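PDB 3TGV: heme-binding protein HutZ from Vibrio cholerae, which binds heme and probably degrades it to biliverdin beta and delta, releasing the iron. Local coordinates for residues Phe43-His48 with Gln120-Phe125. The protein carries 1 engineered substitution. Sequence-based numbering, arbitrary orientation.
Sequences FVLISH and QDFMLF
The backbone oxygen of Ile46 is gripped twice from across the strand pair: Met123 N donates a hydrogen bond to it at 2.8 Å, and Phe122 CA adds a CA-H...O contact at 3.3 Å. Met123 O answers in kind, taking the N-H of Ile46 and a C-H from Leu45 CA. One such reciprocal pair joins Ile46 to Met123 and a second joins Val44 to Phe125, a regular antiparallel pairing in which the N-to-C directions of strands 43-47 and 122-125 lie 151° apart. Beyond the strand end a single further hydrogen bond follows, His48 N to Asp121 O at 2.6 Å, with the donor 23° out of that carbonyl's plane; His48 O turns instead to Arg54.

The side chains then sort onto two faces. On that of Ser47 and Phe122, Ser47 CB lies over the phenyl face, 4.0 Å from the ring centroid, a CH-pi contact, while Leu45 O approaches the ring edge. Leu45 CD1 and Leu124 CD1 fold back over backbone oxygens of the partner strand, and helix 96-109 covers both leucines. On the other face, Ile46 CG1 sits between N and the carbonyl carbon (chi1 60°) and reaches Phe125 CD2 at 3.9 Å, beneath helix 51-58. Met123 turns its sulfur to the imidazole edge of His48, with CE 3.6 Å from His48 CD2.

Strands 41-47 and 122-129 are thus stitched, within the split-barrel fold of the pyridoxamine 5'-phosphate oxidase-like family, by paired peptide groups whose polarity is satisfied locally, leaving apolar side chains to meet a different helix on each face.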
loop_
_atom_site.group_PDB
_atom_site.type_symbol
_atom_site.label_atom_id
_atom_site.label_comp_id
_atom_site.label_asym_id
_atom_site.label_seq_id
_atom_site.Cartn_x
_atom_site.Cartn_y
_atom_site.Cartn_z
ATOM N N PHE A 43 1.926 14.862 6.080
ATOM C CA PHE A 43 0.753 14.909 6.943
ATOM C C PHE A 43 -0.431 14.171 6.349
ATOM O O PHE A 43 -0.750 14.332 5.172
ATOM C CB PHE A 43 0.367 16.355 7.254
ATOM C CG PHE A 43 1.413 17.097 8.033
ATOM C CD1 PHE A 43 1.291 17.257 9.407
ATOM C CD2 PHE A 43 2.526 17.630 7.391
ATOM C CE1 PHE A 43 2.262 17.940 10.125
ATOM C CE2 PHE A 43 3.492 18.308 8.098
ATOM C CZ PHE A 43 3.366 18.464 9.464
ATOM N N VAL A 44 -1.077 13.360 7.177
ATOM C CA VAL A 44 -2.322 12.709 6.787
ATOM C C VAL A 44 -3.417 13.012 7.800
ATOM O O VAL A 44 -3.143 13.152 8.992
ATOM C CB VAL A 44 -2.154 11.191 6.674
ATOM C CG1 VAL A 44 -1.160 10.856 5.555
ATOM C CG2 VAL A 44 -1.703 10.606 8.011
ATOM N N LEU A 45 -4.650 13.108 7.311
ATOM C CA LEU A 45 -5.815 13.409 8.140
ATOM C C LEU A 45 -6.758 12.216 8.091
ATOM O O LEU A 45 -7.486 12.038 7.118
ATOM C CB LEU A 45 -6.529 14.659 7.623
ATOM C CG LEU A 45 -7.756 15.146 8.410
ATOM C CD1 LEU A 45 -7.367 15.493 9.838
ATOM C CD2 LEU A 45 -8.419 16.332 7.729
ATOM N N ILE A 46 -6.745 11.409 9.147
ATOM C CA ILE A 46 -7.373 10.098 9.109
ATOM C C ILE A 46 -8.304 9.828 10.303
ATOM O O ILE A 46 -8.248 10.509 11.330
ATOM C CB ILE A 46 -6.312 8.978 9.019
ATOM C CG1 ILE A 46 -5.385 9.031 10.231
ATOM C CG2 ILE A 46 -5.532 9.103 7.730
ATOM C CD1 ILE A 46 -4.416 7.853 10.327
ATOM N N SER A 47 -9.139 8.808 10.159
ATOM C CA SER A 47 -10.192 8.532 11.127
ATOM C C SER A 47 -9.783 7.543 12.215
ATOM O O SER A 47 -9.314 6.445 11.927
ATOM C CB SER A 47 -11.441 8.033 10.397
ATOM O OG SER A 47 -12.501 7.770 11.297
ATOM N N HIS A 48 -9.993 7.939 13.469
ATOM C CA HIS A 48 -9.745 7.072 14.616
ATOM C C HIS A 48 -10.592 5.804 14.560
ATOM O O HIS A 48 -10.271 4.799 15.200
ATOM C CB HIS A 48 -10.011 7.822 15.922
ATOM C CG HIS A 48 -9.645 7.045 17.148
ATOM N ND1 HIS A 48 -10.571 6.318 17.872
ATOM C CD2 HIS A 48 -8.456 6.865 17.768
ATOM C CE1 HIS A 48 -9.962 5.731 18.889
ATOM N NE2 HIS A 48 -8.680 6.048 18.847
ATOM N N GLN A 120 -14.451 14.910 15.131
ATOM C CA GLN A 120 -13.573 14.589 16.251
ATOM C C GLN A 120 -12.759 13.316 16.040
ATOM O O GLN A 120 -11.620 13.229 16.510
ATOM C CB GLN A 120 -14.335 14.538 17.585
ATOM C CG GLN A 120 -15.033 13.220 17.901
ATOM C CD GLN A 120 -15.080 12.942 19.400
ATOM O OE1 GLN A 120 -14.087 13.120 20.110
ATOM N NE2 GLN A 120 -16.237 12.513 19.888
ATOM N N ASP A 121 -13.308 12.329 15.332
ATOM C CA ASP A 121 -12.492 11.142 15.069
ATOM C C ASP A 121 -11.414 11.355 13.999
ATOM O O ASP A 121 -10.554 10.501 13.813
ATOM C CB ASP A 121 -13.307 9.854 14.824
ATOM C CG ASP A 121 -14.520 10.073 13.966
ATOM O OD1 ASP A 121 -14.362 10.448 12.787
ATOM O OD2 ASP A 121 -15.635 9.840 14.470
ATOM N N PHE A 122 -11.434 12.494 13.316
ATOM C CA PHE A 122 -10.369 12.760 12.353
ATOM C C PHE A 122 -9.174 13.424 12.993
ATOM O O PHE A 122 -9.259 14.546 13.482
ATOM C CB PHE A 122 -10.864 13.533 11.139
ATOM C CG PHE A 122 -11.396 12.647 10.058
ATOM C CD1 PHE A 122 -12.716 12.243 10.070
ATOM C CD2 PHE A 122 -10.562 12.190 9.045
ATOM C CE1 PHE A 122 -13.210 11.413 9.084
ATOM C CE2 PHE A 122 -11.048 11.359 8.053
ATOM C CZ PHE A 122 -12.374 10.971 8.072
ATOM N N MET A 123 -8.065 12.695 12.989
ATOM C CA MET A 123 -6.842 13.112 13.645
ATOM C C MET A 123 -5.805 13.477 12.591
ATOM O O MET A 123 -5.775 12.885 11.513
ATOM C CB MET A 123 -6.306 11.966 14.500
ATOM C CG MET A 123 -7.339 11.339 15.405
ATOM S SD MET A 123 -6.708 9.850 16.197
ATOM C CE MET A 123 -7.083 10.226 17.913
ATOM N N LEU A 124 -4.952 14.444 12.908
ATOM C CA LEU A 124 -3.889 14.844 11.993
ATOM C C LEU A 124 -2.549 14.311 12.478
ATOM O O LEU A 124 -2.099 14.647 13.572
ATOM C CB LEU A 124 -3.846 16.368 11.881
ATOM C CG LEU A 124 -2.733 17.005 11.048
ATOM C CD1 LEU A 124 -2.839 16.598 9.582
ATOM C CD2 LEU A 124 -2.800 18.513 11.191
ATOM N N PHE A 125 -1.913 13.470 11.670
ATOM C CA PHE A 125 -0.616 12.914 12.044
ATOM C C PHE A 125 0.507 13.513 11.212
ATOM O O PHE A 125 0.406 13.584 9.992
ATOM C CB PHE A 125 -0.596 11.386 11.894
ATOM C CG PHE A 125 -1.410 10.655 12.931
ATOM C CD1 PHE A 125 -0.813 10.168 14.085
ATOM C CD2 PHE A 125 -2.761 10.449 12.746
ATOM C CE1 PHE A 125 -1.554 9.494 15.038
ATOM C CE2 PHE A 125 -3.506 9.780 13.695
ATOM C CZ PHE A 125 -2.902 9.303 14.843
#